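Local atomic coordinates of NADP-dependent alcohol dehydrogenase (Entamoeba histolytica, PDB entry 2OUI), a protein that probably catalyses the NADP-dependent, reversible interconversion of alcohols with aldehydes or ketones, as a zinc-containing tetrameric medium-chain dehydrogenase. Residues V29-L34 with V349-D354; V62-K67 with D354-L359. The protein carries 1 engineered substitution. All coordinates share one frame; numbering follows the deposited sequence.

Both contacts fasten the end of the chain to the GroES-like part of the subunit, their centres about 8 Å apart on the same side of the chain's centre. Contact 1 pairs strand 27-34 with strand 346-350 and the residues that follow; contact 2 sets the closing loop, 354-359, against strand 61-68, the neighbour of 27-34 in the same sheet. Along the chain the segments alternate, 29-34, 62-67, 349-354, 354-359, and D354 is common to both. R30 joins them through a hydrogen bond to Q64 and a salt bridge to D355. The C-terminal residues thus return, past the whole Rossmann-type domain, to the sheet near the start of the chain.

Contact 1 (V29-L34 with V349-D354)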
loop_
_atom_site.group_PDB
_atom_site.type_symbol
_atom_site.label_atom_id
_atom_site.label_comp_id
_atom_site.label_asym_id
_atom_site.label_seq_id
_atom_site.Cartn_x
_atom_site.Cartn_y
_atom_site.Cartn_z
ATOM N N VAL A 29 -37.093 2.999 7.169
ATOM C CA VAL A 29 -37.148 2.953 5.709
ATOM C C VAL A 29 -38.178 1.907 5.260
ATOM O O VAL A 29 -38.250 0.815 5.839
ATOM C CB VAL A 29 -35.718 2.597 5.130
ATOM C CG1 VAL A 29 -35.725 2.511 3.592
ATOM C CG2 VAL A 29 -34.682 3.601 5.584
ATOM N N ARG A 30 -38.985 2.239 4.246
ATOM C CA ARG A 30 -39.875 1.245 3.620
ATOM C C ARG A 30 -39.269 0.801 2.289
ATOM O O ARG A 30 -38.672 1.624 1.575
ATOM C CB ARG A 30 -41.291 1.825 3.435
ATOM C CG ARG A 30 -41.407 2.930 2.404
ATOM C CD ARG A 30 -42.883 3.456 2.373
ATOM N NE ARG A 30 -43.108 4.503 1.380
ATOM C CZ ARG A 30 -44.261 5.148 1.216
ATOM N NH1 ARG A 30 -45.296 4.867 1.997
ATOM N NH2 ARG A 30 -44.385 6.078 0.266
ATOM N N PRO A 31 -39.349 -0.515 1.963
ATOM C CA PRO A 31 -38.701 -0.977 0.716
ATOM C C PRO A 31 -39.446 -0.605 -0.565
ATOM O O PRO A 31 -40.686 -0.701 -0.604
ATOM C CB PRO A 31 -38.725 -2.506 0.862
ATOM C CG PRO A 31 -39.967 -2.791 1.682
ATOM C CD PRO A 31 -39.981 -1.633 2.702
ATOM N N LEU A 32 -38.685 -0.217 -1.595
ATOM C CA LEU A 32 -39.193 0.048 -2.950
ATOM C C LEU A 32 -38.728 -1.017 -3.933
ATOM O O LEU A 32 -39.412 -1.308 -4.884
ATOM C CB LEU A 32 -38.697 1.396 -3.460
ATOM C CG LEU A 32 -39.146 2.669 -2.737
ATOM C CD1 LEU A 32 -38.454 3.841 -3.397
ATOM C CD2 LEU A 32 -40.661 2.805 -2.802
ATOM N N ALA A 33 -37.543 -1.578 -3.710
ATOM C CA ALA A 33 -37.097 -2.714 -4.510
ATOM C C ALA A 33 -36.217 -3.577 -3.613
ATOM O O ALA A 33 -35.460 -3.053 -2.790
ATOM C CB ALA A 33 -36.349 -2.257 -5.775
ATOM N N LEU A 34 -36.382 -4.895 -3.728
ATOM C CA LEU A 34 -35.677 -5.843 -2.853
ATOM C C LEU A 34 -35.105 -6.963 -3.684
ATOM O O LEU A 34 -35.673 -7.295 -4.719
ATOM C CB LEU A 34 -36.680 -6.474 -1.859
ATOM C CG LEU A 34 -37.273 -5.517 -0.807
ATOM C CD1 LEU A 34 -38.385 -6.219 -0.023
ATOM C CD2 LEU A 34 -36.193 -4.961 0.150
ATOM N N VAL A 349 -37.687 -7.715 -6.568
ATOM C CA VAL A 349 -39.079 -7.513 -6.232
ATOM C C VAL A 349 -39.303 -6.013 -6.129
ATOM O O VAL A 349 -38.576 -5.340 -5.433
ATOM C CB VAL A 349 -39.404 -8.149 -4.866
ATOM C CG1 VAL A 349 -40.861 -7.886 -4.470
ATOM C CG2 VAL A 349 -39.131 -9.660 -4.901
ATOM N N ARG A 350 -40.333 -5.512 -6.803
ATOM C CA ARG A 350 -40.687 -4.104 -6.748
ATOM C C ARG A 350 -41.922 -3.953 -5.862
ATOM O O ARG A 350 -42.863 -4.747 -5.955
ATOM C CB ARG A 350 -40.930 -3.569 -8.167
ATOM C CG ARG A 350 -41.031 -2.041 -8.307
ATOM C CD ARG A 350 -39.690 -1.259 -8.074
ATOM N NE ARG A 350 -39.840 0.144 -8.490
ATOM C CZ ARG A 350 -40.491 1.084 -7.799
ATOM N NH1 ARG A 350 -41.053 0.820 -6.617
ATOM N NH2 ARG A 350 -40.586 2.311 -8.297
ATOM N N ILE A 351 -41.893 -2.954 -4.980
ATOM C CA ILE A 351 -43.001 -2.668 -4.068
ATOM C C ILE A 351 -43.451 -1.218 -4.281
ATOM O O ILE A 351 -42.629 -0.305 -4.311
ATOM C CB ILE A 351 -42.608 -2.852 -2.572
ATOM C CG1 ILE A 351 -42.078 -4.265 -2.277
ATOM C CG2 ILE A 351 -43.806 -2.573 -1.662
ATOM C CD1 ILE A 351 -40.588 -4.402 -2.437
ATOM N N HIS A 352 -44.752 -1.027 -4.432
ATOM C CA HIS A 352 -45.336 0.299 -4.667
ATOM C C HIS A 352 -46.220 0.788 -3.521
ATOM O O HIS A 352 -46.790 -0.015 -2.767
ATOM C CB HIS A 352 -46.151 0.313 -5.964
ATOM C CG HIS A 352 -45.312 0.200 -7.198
ATOM N ND1 HIS A 352 -45.343 -0.906 -8.018
ATOM C CD2 HIS A 352 -44.403 1.044 -7.741
ATOM C CE1 HIS A 352 -44.503 -0.733 -9.023
ATOM N NE2 HIS A 352 -43.920 0.442 -8.878
ATOM N N TYR A 353 -46.331 2.112 -3.404
ATOM C CA TYR A 353 -47.170 2.741 -2.399
ATOM C C TYR A 353 -47.961 3.875 -3.057
ATOM O O TYR A 353 -47.465 4.496 -3.996
ATOM C CB TYR A 353 -46.300 3.305 -1.278
ATOM C CG TYR A 353 -45.363 2.280 -0.662
ATOM C CD1 TYR A 353 -44.082 2.113 -1.150
ATOM C CD2 TYR A 353 -45.785 1.474 0.403
ATOM C CE1 TYR A 353 -43.229 1.177 -0.598
ATOM C CE2 TYR A 353 -44.921 0.532 0.984
ATOM C CZ TYR A 353 -43.662 0.392 0.472
ATOM O OH TYR A 353 -42.823 -0.546 1.026
ATOM N N ASP A 354 -49.176 4.130 -2.571
ATOM C CA ASP A 354 -50.015 5.249 -3.061
ATOM C C ASP A 354 -49.350 6.624 -2.998
ATOM O O ASP A 354 -49.601 7.480 -3.849
ATOM C CB ASP A 354 -51.324 5.310 -2.280
ATOM C CG ASP A 354 -52.250 4.171 -2.621
ATOM O OD1 ASP A 354 -53.196 3.932 -1.837
ATOM O OD2 ASP A 354 -52.038 3.516 -3.674
#
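R30 leaves its strand with CG in the crowded position between the backbone N and the carbonyl carbon (chi1 69°) and then runs extended across one face of the Y353 ring. CB lies near the phenol OH, CG comes next over CZ and CE1, and CD sits above the middle of the ring, 3.6 Å from the Y353 centroid, as a CH-pi contact. NE passes on toward CD1, and the guanidinium ends over the root of the ring, with R30 CZ 3.6 Å from Y353 CG. The two planes are only 2° apart, a parallel stack with cation-pi character. Q64 and D355, bonded to NH2, hold the guanidinium at its far end. At the other end of the ring, Y353 OH donates to P31 O at 2.7 Å, in the carbonyl plane on a lone pair, while L32 CD2 meets the ring edge near CE1. Strand 27-34 is here joined antiparallel to strand 346-350 in the mixed sheet of the GroES-like fold: L34 and V349 form a hydrogen-bonded pair, with L34 N to V349 O and V349 N to L34 O both 2.8 Å, and A33 and R350 the adjoining non-hydrogen-bonded pair. A classic beta bulge sets L32 and A33 together opposite V62 of strand 61-68. L32 O accepts twice, from I351 N at 3.0 Å, almost straight, and from R350 NH1 at 3.2 Å, more bent; both donors stand above the carbonyl plane. A turn at chi2 (69°) bends R350 back to L32, and a salt bridge from NH2 to E356 secures its tip. Just past the strand end, I351 crosses L34 obliquely, and its CD1 packs against L34 CD1 at 3.7 Å.

Contact 2 (V62-K67 with D354-L359); sequences VGQIVK and DDEDTL
The C-terminal loop that follows strand 346-350 lies beside strand 61-68 of the GroES-like sheet; side chains from each reach the other's main chain, with no backbone pairing between them and Q64 CA still 8.1 Å from E356 CA. Q64 spans the gap. Its CG is anti to the backbone N (chi1 -174°) and the chain stays extended, so the amide is carried out to the loop, where NE2 donates to E356 O at 2.9 Å. That bond is bent, 141° at the hydrogen, and the donor stands above the carbonyl plane. NE2 also binds G78 O, and OE1 accepts from R30 NH2, so both ends of the amide are engaged and its orientation is fixed. The loop curls tightly at this point: D355 O receives both L359 N, at 2.8 Å, and T358 N. D357 is salt-bridged to K80 of strand 80-83. Beyond the turn, L359 reaches back toward the strand with CG anti to its backbone N. Its CD2 methyl settles against Q64 CD at 3.9 Å, V66 CG1 at 4.1 Å and, nearest of all, I65 O at 3.6 Å.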
loop_
_atom_site.group_PDB
_atom_site.type_symbol
_atom_site.label_atom_id
_atom_site.label_comp_id
_atom_site.label_asym_id
_atom_site.label_seq_id
_atom_site.Cartn_x
_atom_site.Cartn_y
_atom_site.Cartn_z
ATOM N N VAL A 62 -33.508 -0.906 -2.114
ATOM C CA VAL A 62 -33.635 0.535 -2.397
ATOM C C VAL A 62 -34.922 0.884 -1.652
ATOM O O VAL A 62 -35.883 0.117 -1.696
ATOM C CB VAL A 62 -33.797 0.800 -3.902
ATOM C CG1 VAL A 62 -34.315 2.221 -4.184
ATOM C CG2 VAL A 62 -32.456 0.545 -4.614
ATOM N N GLY A 63 -34.923 1.987 -0.918
ATOM C CA GLY A 63 -36.058 2.243 -0.050
ATOM C C GLY A 63 -36.398 3.704 0.026
ATOM O O GLY A 63 -35.781 4.534 -0.637
ATOM N N GLN A 64 -37.418 3.999 0.814
ATOM C CA GLN A 64 -37.877 5.368 0.991
ATOM C C GLN A 64 -37.926 5.674 2.487
ATOM O O GLN A 64 -38.486 4.896 3.278
ATOM C CB GLN A 64 -39.266 5.516 0.338
ATOM C CG GLN A 64 -39.770 6.948 0.339
ATOM C CD GLN A 64 -41.034 7.117 -0.486
ATOM O OE1 GLN A 64 -41.903 6.231 -0.499
ATOM N NE2 GLN A 64 -41.167 8.275 -1.143
ATOM N N ILE A 65 -37.340 6.798 2.897
ATOM C CA ILE A 65 -37.380 7.218 4.313
ATOM C C ILE A 65 -38.796 7.510 4.803
ATOM O O ILE A 65 -39.501 8.302 4.186
ATOM C CB ILE A 65 -36.533 8.494 4.545
ATOM C CG1 ILE A 65 -35.146 8.345 3.902
ATOM C CG2 ILE A 65 -36.442 8.838 6.051
ATOM C CD1 ILE A 65 -34.286 7.296 4.527
ATOM N N VAL A 66 -39.189 6.877 5.917
ATOM C CA VAL A 66 -40.499 7.138 6.545
ATOM C C VAL A 66 -40.360 7.854 7.890
ATOM O O VAL A 66 -41.317 8.436 8.380
ATOM C CB VAL A 66 -41.387 5.852 6.691
ATOM C CG1 VAL A 66 -41.694 5.284 5.328
ATOM C CG2 VAL A 66 -40.704 4.787 7.569
ATOM N N LYS A 67 -39.163 7.817 8.488
ATOM C CA LYS A 67 -38.923 8.530 9.750
ATOM C C LYS A 67 -37.453 8.780 9.909
ATOM O O LYS A 67 -36.661 7.918 9.565
ATOM C CB LYS A 67 -39.384 7.693 10.931
ATOM C CG LYS A 67 -39.423 8.454 12.282
ATOM C CD LYS A 67 -39.951 7.563 13.393
ATOM C CE LYS A 67 -40.076 8.322 14.723
ATOM N NZ LYS A 67 -40.796 9.632 14.568
ATOM N N ASP A 354 -49.176 4.130 -2.571
ATOM C CA ASP A 354 -50.015 5.249 -3.061
ATOM C C ASP A 354 -49.350 6.624 -2.998
ATOM O O ASP A 354 -49.601 7.480 -3.849
ATOM C CB ASP A 354 -51.324 5.310 -2.280
ATOM C CG ASP A 354 -52.250 4.171 -2.621
ATOM O OD1 ASP A 354 -53.196 3.932 -1.837
ATOM O OD2 ASP A 354 -52.038 3.516 -3.674
ATOM N N ASP A 355 -48.517 6.826 -1.976
ATOM C CA ASP A 355 -47.836 8.096 -1.766
ATOM C C ASP A 355 -46.336 7.994 -2.056
ATOM O O ASP A 355 -45.545 8.773 -1.520
ATOM C CB ASP A 355 -48.090 8.594 -0.337
ATOM C CG ASP A 355 -47.705 7.566 0.738
ATOM O OD1 ASP A 355 -47.276 6.431 0.415
ATOM O OD2 ASP A 355 -47.824 7.912 1.931
ATOM N N GLU A 356 -45.959 7.045 -2.914
ATOM C CA GLU A 356 -44.557 6.818 -3.275
ATOM C C GLU A 356 -43.906 8.094 -3.812
ATOM O O GLU A 356 -42.723 8.353 -3.565
ATOM C CB GLU A 356 -44.459 5.699 -4.316
ATOM C CG GLU A 356 -43.064 5.246 -4.656
ATOM C CD GLU A 356 -43.073 4.127 -5.675
ATOM O OE1 GLU A 356 -44.146 3.512 -5.888
ATOM O OE2 GLU A 356 -42.010 3.863 -6.265
ATOM N N ASP A 357 -44.689 8.891 -4.544
ATOM C CA ASP A 357 -44.154 10.106 -5.162
ATOM C C ASP A 357 -44.528 11.382 -4.391
ATOM O O ASP A 357 -44.056 12.468 -4.726
ATOM C CB ASP A 357 -44.549 10.205 -6.645
ATOM C CG ASP A 357 -43.877 9.123 -7.521
ATOM O OD1 ASP A 357 -42.791 8.583 -7.169
ATOM O OD2 ASP A 357 -44.452 8.807 -8.582
ATOM N N THR A 358 -45.353 11.245 -3.349
ATOM C CA THR A 358 -45.792 12.404 -2.559
ATOM C C THR A 358 -45.310 12.440 -1.086
ATOM O O THR A 358 -45.318 13.503 -0.456
ATOM C CB THR A 358 -47.324 12.589 -2.633
ATOM O OG1 THR A 358 -47.980 11.398 -2.184
ATOM C CG2 THR A 358 -47.745 12.890 -4.057
ATOM N N LEU A 359 -44.871 11.303 -0.540
ATOM C CA LEU A 359 -44.517 11.248 0.883
ATOM C C LEU A 359 -43.537 12.354 1.248
ATOM O O LEU A 359 -42.568 12.600 0.528
ATOM C CB LEU A 359 -43.907 9.890 1.253
ATOM C CG LEU A 359 -43.575 9.631 2.723
ATOM C CD1 LEU A 359 -44.839 9.558 3.560
ATOM C CD2 LEU A 359 -42.848 8.320 2.809
#